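L-asparaginase I (Vibrio cholerae, PDB 2OCD) probably catalyses, as a homotetramer, the hydrolysis of L-asparagine to L-aspartate and ammonium. Local coordinates at residues K4-A9 with N134-A139. Residues are numbered along the deposited sequence; the frame is centred on the assembly and turned at random.
Sequences KHIYIA and NALHVA
Ile6 and Leu136 are the residues whose CA atoms come nearest across the two segments, 7.1 Å apart, where the N-to-C directions of strand 5-9 and helix 134-139 make an angle of 137° and their short axes approach to 9.3 Å. The contact is wholly apolar and buried, and is carried by two isoleucines of the strand, a leucine and an alanine. Leu136 reaches the strand with the ends of its side chain: methyl CD2 lies against the branch point of Ile6, 3.6 Å from CB and 3.7 Å from CG2. The two side chains pass each other in opposite directions, and CD2 meets CB and CG2 of the isoleucine rather than its CD1. The other arm of Ile6 serves a different partner. With CG1 beside the backbone N (chi1 -48°) and a second bend at chi2 -66°, CD1 extends to the CB of Ala139 at 3.9 Å. Ile6 thus bridges two residues about one turn apart on the helix. Two residues on, Ile8 directs its CB past the helix, yet the end of its side chain adds a looser touch, its CD1 4.3 Å from CD1 of Leu136. The contact joins strand 5-12 of the mixed sheet to helix 127-141, which packs on one face of it, in the N-terminal asparaginase domain, away from the predicted active-site residues. Strand 5-12 lies between parallel strands 48-58 and 84-88, and Val86 of the latter touches both Ile6 and Leu136. Tyr7 points to the other face of the sheet, while Ala135, Val138 and Ala139 continue the packing of helix 127-141 onto Ile113 of strand 112-115.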
loop_
_atom_site.group_PDB
_atom_site.type_symbol
_atom_site.label_atom_id
_atom_site.label_comp_id
_atom_site.label_asym_id
_atom_site.label_seq_id
_atom_site.Cartn_x
_atom_site.Cartn_y
_atom_site.Cartn_z
ATOM N N LYS B 4 -6.499 13.227 34.156
ATOM C CA LYS B 4 -5.561 12.170 34.365
ATOM C C LYS B 4 -4.197 12.842 34.571
ATOM O O LYS B 4 -4.035 14.017 34.251
ATOM C CB LYS B 4 -5.530 11.240 33.129
ATOM C CG LYS B 4 -6.892 10.960 32.419
ATOM C CD LYS B 4 -7.325 12.062 31.403
ATOM C CE LYS B 4 -8.324 11.586 30.309
ATOM N NZ LYS B 4 -9.678 11.182 30.802
ATOM N N HIS B 5 -3.229 12.097 35.110
ATOM C CA HIS B 5 -1.846 12.583 35.318
ATOM C C HIS B 5 -0.829 11.515 34.835
ATOM O O HIS B 5 -0.768 10.434 35.401
ATOM C CB HIS B 5 -1.592 12.875 36.802
ATOM C CG HIS B 5 -0.429 13.780 37.048
ATOM N ND1 HIS B 5 -0.438 14.749 38.028
ATOM C CD2 HIS B 5 0.756 13.910 36.405
ATOM C CE1 HIS B 5 0.699 15.424 37.987
ATOM N NE2 HIS B 5 1.440 14.937 37.016
ATOM N N ILE B 6 -0.019 11.835 33.827
ATOM C CA ILE B 6 0.949 10.874 33.231
ATOM C C ILE B 6 2.364 11.255 33.581
ATOM O O ILE B 6 2.723 12.435 33.610
ATOM C CB ILE B 6 0.842 10.780 31.699
ATOM C CG1 ILE B 6 -0.635 10.616 31.303
ATOM C CG2 ILE B 6 1.661 9.614 31.164
ATOM C CD1 ILE B 6 -1.286 9.253 31.781
ATOM N N TYR B 7 3.156 10.248 33.870
ATOM C CA TYR B 7 4.515 10.445 34.252
ATOM C C TYR B 7 5.361 10.175 33.005
ATOM O O TYR B 7 5.220 9.109 32.396
ATOM C CB TYR B 7 4.848 9.464 35.355
ATOM C CG TYR B 7 6.288 9.369 35.725
ATOM C CD1 TYR B 7 6.826 10.218 36.675
ATOM C CD2 TYR B 7 7.098 8.392 35.176
ATOM C CE1 TYR B 7 8.149 10.124 37.045
ATOM C CE2 TYR B 7 8.417 8.273 35.538
ATOM C CZ TYR B 7 8.945 9.139 36.469
ATOM O OH TYR B 7 10.252 9.033 36.851
ATOM N N ILE B 8 6.203 11.159 32.622
ATOM C CA ILE B 8 7.109 11.004 31.527
ATOM C C ILE B 8 8.487 10.822 32.045
ATOM O O ILE B 8 9.003 11.672 32.788
ATOM C CB ILE B 8 7.185 12.222 30.693
ATOM C CG1 ILE B 8 5.795 12.627 30.212
ATOM C CG2 ILE B 8 8.101 11.967 29.517
ATOM C CD1 ILE B 8 5.811 14.020 29.593
ATOM N N ALA B 9 9.086 9.702 31.659
ATOM C CA ALA B 9 10.448 9.374 32.017
ATOM C C ALA B 9 11.322 9.629 30.774
ATOM O O ALA B 9 11.223 8.888 29.778
ATOM C CB ALA B 9 10.503 7.915 32.423
ATOM N N ASN B 134 0.367 12.344 21.107
ATOM C CA ASN B 134 -0.603 11.254 21.088
ATOM C C ASN B 134 -0.333 10.136 22.105
ATOM O O ASN B 134 -1.283 9.450 22.525
ATOM C CB ASN B 134 -0.681 10.648 19.686
ATOM C CG ASN B 134 -1.382 11.546 18.670
ATOM O OD1 ASN B 134 -2.011 12.552 19.030
ATOM N ND2 ASN B 134 -1.261 11.178 17.374
ATOM N N ALA B 135 0.942 9.915 22.457
ATOM C CA ALA B 135 1.287 8.935 23.477
ATOM C C ALA B 135 0.609 9.376 24.729
ATOM O O ALA B 135 -0.039 8.570 25.419
ATOM C CB ALA B 135 2.796 8.854 23.729
ATOM N N LEU B 136 0.752 10.669 25.026
ATOM C CA LEU B 136 0.071 11.223 26.165
ATOM C C LEU B 136 -1.451 11.084 26.037
ATOM O O LEU B 136 -2.096 10.593 26.951
ATOM C CB LEU B 136 0.488 12.677 26.416
ATOM C CG LEU B 136 1.844 12.863 27.147
ATOM C CD1 LEU B 136 2.204 14.369 27.333
ATOM C CD2 LEU B 136 1.905 12.128 28.507
ATOM N N HIS B 137 -2.018 11.484 24.912
ATOM C CA HIS B 137 -3.455 11.400 24.733
ATOM C C HIS B 137 -3.957 9.944 24.847
ATOM O O HIS B 137 -5.005 9.690 25.457
ATOM C CB HIS B 137 -3.866 12.026 23.385
ATOM C CG HIS B 137 -5.327 11.917 23.068
ATOM N ND1 HIS B 137 -6.309 12.452 23.871
ATOM C CD2 HIS B 137 -5.969 11.364 22.011
ATOM C CE1 HIS B 137 -7.493 12.233 23.326
ATOM N NE2 HIS B 137 -7.313 11.581 22.189
ATOM N N VAL B 138 -3.199 9.004 24.281
ATOM C CA VAL B 138 -3.587 7.577 24.219
ATOM C C VAL B 138 -3.502 6.905 25.594
ATOM O O VAL B 138 -4.397 6.159 25.986
ATOM C CB VAL B 138 -2.725 6.841 23.158
ATOM C CG1 VAL B 138 -2.801 5.381 23.309
ATOM C CG2 VAL B 138 -3.203 7.211 21.779
ATOM N N ALA B 139 -2.437 7.184 26.320
ATOM C CA ALA B 139 -2.312 6.844 27.743
ATOM C C ALA B 139 -3.500 7.252 28.607
ATOM O O ALA B 139 -3.890 6.518 29.464
ATOM C CB ALA B 139 -1.047 7.496 28.312
#